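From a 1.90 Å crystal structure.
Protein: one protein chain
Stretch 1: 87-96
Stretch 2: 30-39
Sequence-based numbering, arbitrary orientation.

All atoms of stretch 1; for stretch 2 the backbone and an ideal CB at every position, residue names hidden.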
# COMPACT_ATOMS: atom_id res chain seq x y z
N PHE A 87 -1.86 4.89 -1.72
CA PHE A 87 -1.41 4.73 -0.33
C PHE A 87 -1.45 3.28 0.11
O PHE A 87 -2.31 2.52 -0.33
CB PHE A 87 -2.34 5.53 0.59
CG PHE A 87 -2.01 6.97 0.65
CD1 PHE A 87 -1.22 7.46 1.67
CD2 PHE A 87 -2.47 7.84 -0.34
CE1 PHE A 87 -0.87 8.86 1.71
CE2 PHE A 87 -2.14 9.20 -0.31
CZ PHE A 87 -1.33 9.70 0.72
N PHE A 88 -0.50 2.91 0.97
CA PHE A 88 -0.40 1.59 1.55
C PHE A 88 -0.26 1.86 3.03
O PHE A 88 0.73 2.48 3.43
CB PHE A 88 0.85 0.85 1.04
CG PHE A 88 0.96 0.84 -0.45
CD1 PHE A 88 0.46 -0.22 -1.18
CD2 PHE A 88 1.49 1.95 -1.12
CE1 PHE A 88 0.52 -0.20 -2.60
CE2 PHE A 88 1.56 1.96 -2.50
CZ PHE A 88 1.06 0.90 -3.24
N GLU A 89 -1.28 1.50 3.80
CA GLU A 89 -1.29 1.71 5.26
C GLU A 89 -1.16 0.36 5.92
O GLU A 89 -1.99 -0.50 5.68
CB GLU A 89 -2.59 2.34 5.71
CG GLU A 89 -2.79 3.77 5.21
CD GLU A 89 -4.13 4.31 5.65
OE1 GLU A 89 -5.15 3.94 5.02
OE2 GLU A 89 -4.15 5.08 6.63
N PHE A 90 -0.13 0.19 6.74
CA PHE A 90 0.11 -1.04 7.45
C PHE A 90 -0.63 -0.97 8.78
O PHE A 90 -0.43 -0.05 9.57
CB PHE A 90 1.60 -1.24 7.67
CG PHE A 90 1.93 -2.47 8.48
CD1 PHE A 90 2.17 -3.67 7.85
CD2 PHE A 90 1.97 -2.41 9.88
CE1 PHE A 90 2.48 -4.82 8.62
CE2 PHE A 90 2.27 -3.51 10.64
CZ PHE A 90 2.53 -4.73 10.01
N LYS A 91 -1.52 -1.94 8.98
CA LYS A 91 -2.38 -1.98 10.16
C LYS A 91 -2.17 -3.28 10.92
O LYS A 91 -1.83 -4.31 10.34
CB LYS A 91 -3.83 -1.85 9.72
CG LYS A 91 -4.15 -0.43 9.15
CD LYS A 91 -5.57 -0.32 8.70
CE LYS A 91 -5.85 0.97 7.98
NZ LYS A 91 -7.23 0.94 7.40
N HIS A 92 -2.41 -3.23 12.23
CA HIS A 92 -2.16 -4.37 13.09
C HIS A 92 -2.98 -4.21 14.38
O HIS A 92 -3.44 -3.10 14.72
CB HIS A 92 -0.64 -4.57 13.37
CG HIS A 92 -0.02 -3.48 14.20
ND1 HIS A 92 0.02 -2.16 13.80
CD2 HIS A 92 0.57 -3.52 15.42
CE1 HIS A 92 0.60 -1.43 14.74
NE2 HIS A 92 0.95 -2.24 15.73
N TYR A 93 -3.16 -5.34 15.06
CA TYR A 93 -3.98 -5.39 16.27
C TYR A 93 -3.10 -5.09 17.48
O TYR A 93 -2.11 -5.78 17.68
CB TYR A 93 -4.57 -6.80 16.43
CG TYR A 93 -5.35 -6.98 17.73
CD1 TYR A 93 -6.60 -6.39 17.87
CD2 TYR A 93 -4.82 -7.70 18.80
CE1 TYR A 93 -7.35 -6.54 19.06
CE2 TYR A 93 -5.56 -7.87 19.98
CZ TYR A 93 -6.81 -7.27 20.11
OH TYR A 93 -7.56 -7.41 21.28
N LYS A 94 -3.48 -4.10 18.28
CA LYS A 94 -2.71 -3.74 19.49
C LYS A 94 -3.35 -4.41 20.71
O LYS A 94 -4.46 -4.01 21.14
CB LYS A 94 -2.65 -2.23 19.69
CG LYS A 94 -1.82 -1.50 18.62
CD LYS A 94 -1.77 -0.02 18.95
CE LYS A 94 -0.40 0.42 19.48
NZ LYS A 94 -0.25 1.91 19.26
N PRO A 95 -2.70 -5.44 21.27
CA PRO A 95 -3.39 -6.24 22.29
C PRO A 95 -3.70 -5.51 23.60
O PRO A 95 -4.65 -5.90 24.31
CB PRO A 95 -2.42 -7.41 22.55
CG PRO A 95 -1.49 -7.41 21.40
CD PRO A 95 -1.36 -5.98 20.98
N LYS A 96 -2.88 -4.51 23.95
CA LYS A 96 -3.16 -3.69 25.14
C LYS A 96 -4.34 -2.72 24.94
O LYS A 96 -4.89 -2.19 25.91
CB LYS A 96 -1.92 -2.92 25.61
CG LYS A 96 -0.86 -3.79 26.34
CD LYS A 96 0.44 -3.01 26.58
CE LYS A 96 1.45 -3.83 27.40
NZ LYS A 96 2.08 -4.84 26.52
N UNK A 30 6.64 -8.72 15.90
CA UNK A 30 5.78 -8.39 17.05
C UNK A 30 4.36 -8.00 16.66
O UNK A 30 3.45 -7.99 17.52
CB UNK A 30 6.41 -7.25 17.85
N UNK A 31 4.18 -7.61 15.39
CA UNK A 31 2.92 -7.07 14.92
C UNK A 31 1.92 -8.20 14.76
O UNK A 31 2.18 -9.19 14.08
CB UNK A 31 3.10 -6.31 13.60
N UNK A 32 0.79 -8.03 15.44
CA UNK A 32 -0.26 -9.04 15.49
C UNK A 32 -1.33 -8.81 14.42
O UNK A 32 -1.85 -7.69 14.27
CB UNK A 32 -0.91 -9.05 16.88
N UNK A 33 -1.63 -9.87 13.67
CA UNK A 33 -2.67 -9.85 12.62
C UNK A 33 -2.44 -8.68 11.65
O UNK A 33 -3.33 -7.85 11.43
CB UNK A 33 -4.06 -9.74 13.25
N UNK A 34 -1.24 -8.62 11.09
CA UNK A 34 -0.91 -7.47 10.22
C UNK A 34 -1.62 -7.52 8.87
O UNK A 34 -1.79 -8.60 8.27
CB UNK A 34 0.60 -7.41 9.99
N UNK A 35 -2.02 -6.36 8.38
CA UNK A 35 -2.54 -6.27 7.01
C UNK A 35 -2.31 -4.89 6.43
O UNK A 35 -1.84 -3.99 7.12
CB UNK A 35 -4.03 -6.61 6.98
N UNK A 36 -2.63 -4.73 5.15
CA UNK A 36 -2.43 -3.44 4.48
C UNK A 36 -3.70 -2.99 3.80
O UNK A 36 -4.39 -3.78 3.15
CB UNK A 36 -1.29 -3.53 3.46
N UNK A 37 -4.00 -1.69 3.95
CA UNK A 37 -5.08 -1.04 3.28
C UNK A 37 -4.47 -0.23 2.16
O UNK A 37 -3.57 0.61 2.38
CB UNK A 37 -5.91 -0.18 4.23
N UNK A 38 -4.97 -0.50 0.96
CA UNK A 38 -4.54 0.18 -0.26
C UNK A 38 -5.69 1.06 -0.74
O UNK A 38 -6.82 0.59 -0.98
CB UNK A 38 -4.12 -0.82 -1.34
N UNK A 39 -5.39 2.36 -0.85
CA UNK A 39 -6.34 3.32 -1.33
C UNK A 39 -5.68 4.19 -2.42
O UNK A 39 -4.45 4.25 -2.51
CB UNK A 39 -6.86 4.17 -0.17

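Stretch 2 pairs antiparallel with the strand of stretch 1, and, as in any β-strand, its side chains from 35 onward alternate between two faces of the sheet: one carries F88 and F90, the other F87, E89 and K91.

Position 30 has nothing of stretch 1 within 5.5 Å of its ideal CB, so stretch 1 sets no preference there. The residue is Q30, which makes no contact with stretch 1.

At position 31 CA-to-CB points toward stretch 1, and the ideal CB lies 4.0 Å from F90 CZ and 4.1 Å from H92 CB. A compact, weakly polar or apolar side chain such as alanine, cysteine or valine would suit a site beside the F90 and H92 side chains. C31 fills it: its SG comes within 3.9 Å of F90 CE2 and sits over one face of the H92 ring, 4.5 Å from SG to the ring centroid, where a polarizable sulfur packs well.

The ideal CB of position 32 is 3.6 Å from Y93 O and 4.8 Å from P95 CG, and the Y93 ring lies nearby. Valine, isoleucine or leucine would suit this apolar surface. I32 sets CG2 4.1 Å from Y93 CD2 and CG1 4.1 Å from P95 CG, while its backbone O accepts a bond from Y93 N at 2.8 Å.

Position 33 has phi/psi of 52/55, a left-handed conformation favoring glycine, asparagine or aspartate, and the chain turns a corner here. The residue is D33, whose CA-to-CB bond points sideways.

Position 34 has a phi of -73, which proline tolerates, and its N faces no acceptor in stretch 1. The ideal CB is a tight 3.3 Å from F90 CZ, so a compact apolar group is favored. P34 meets both conditions; its actual CB packs 3.5 Å from F90 CZ.

Position 35 shares a face with the long aliphatic chain of K91. The ring of a tyrosine, phenylalanine or tryptophan could lie along those methylenes. In Y35, with chi1 p, K91 CB lies over the face of the Y35 ring, 3.9 Å from the ring centroid. A water links Y35 OH (2.8 Å from the water O) to K91 NZ (3.2 Å from the same O).

At position 36 the CB lies on the face of F88 and F90, where a branched aliphatic side chain would suit. I36 brings CG2 4.0 Å from F88 CB and CG1 4.2 Å from F90 CD1.

Position 37 has its ideal CB 3.6 Å from K91 NZ, a donor seeking an acceptor: serine, threonine, aspartate or asparagine would serve. T37 OG1 accepts from K91 NZ at 3.0 Å, and its CG2 is 4.0 Å from E89 OE1.

Position 38 returns to the face of F88 and F90, its ideal CB 4.6 Å from F88 CD1, inviting valine or isoleucine. V38 CG2 packs 3.9 Å from F88 CD1.

At position 39 the ideal CB lies 4.8 Å from F87 CB and 5.5 Å from E89 OE1, so a small polar residue fits. S39 OG lies 3.5 Å from F87 CB, and a water that accepts from it donates to E89 OE1 and T37 O.

Stretch 2 (30-39) QCIDPYITVS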
# COMPACT_ATOMS: atom_id res chain seq x y z
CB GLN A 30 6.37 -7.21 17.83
CG GLN A 30 7.80 -7.43 18.31
CD GLN A 30 8.19 -6.49 19.42
OE1 GLN A 30 7.75 -5.33 19.48
NE2 GLN A 30 9.04 -6.98 20.34
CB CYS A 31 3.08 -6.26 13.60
SG CYS A 31 4.19 -4.85 13.78
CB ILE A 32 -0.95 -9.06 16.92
CG1 ILE A 32 0.11 -9.22 18.04
CG2 ILE A 32 -2.02 -10.13 16.97
CD1 ILE A 32 1.01 -10.47 17.91
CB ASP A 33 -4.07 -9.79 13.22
CG ASP A 33 -4.42 -11.05 14.02
OD1 ASP A 33 -3.75 -12.07 13.84
OD2 ASP A 33 -5.36 -10.98 14.82
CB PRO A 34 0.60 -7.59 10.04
CG PRO A 34 0.88 -9.06 10.15
CD PRO A 34 -0.11 -9.57 11.21
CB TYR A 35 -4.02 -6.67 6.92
CG TYR A 35 -4.98 -5.71 7.58
CD1 TYR A 35 -5.25 -5.80 8.96
CD2 TYR A 35 -5.64 -4.73 6.84
CE1 TYR A 35 -6.15 -4.91 9.58
CE2 TYR A 35 -6.53 -3.84 7.44
CZ TYR A 35 -6.80 -3.96 8.81
OH TYR A 35 -7.69 -3.08 9.40
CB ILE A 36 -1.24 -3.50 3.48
CG1 ILE A 36 0.07 -3.65 4.26
CG2 ILE A 36 -1.19 -2.22 2.53
CD1 ILE A 36 1.34 -3.84 3.35
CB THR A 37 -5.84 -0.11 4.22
OG1 THR A 37 -6.47 -0.90 5.21
CG2 THR A 37 -6.94 0.69 3.47
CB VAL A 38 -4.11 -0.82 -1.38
CG1 VAL A 38 -3.59 -0.05 -2.67
CG2 VAL A 38 -3.07 -1.82 -0.88
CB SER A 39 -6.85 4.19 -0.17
OG SER A 39 -5.81 4.93 0.46
O HOH W 1 -9.19 -1.60 7.58
O HOH W 2 -4.61 3.29 2.27
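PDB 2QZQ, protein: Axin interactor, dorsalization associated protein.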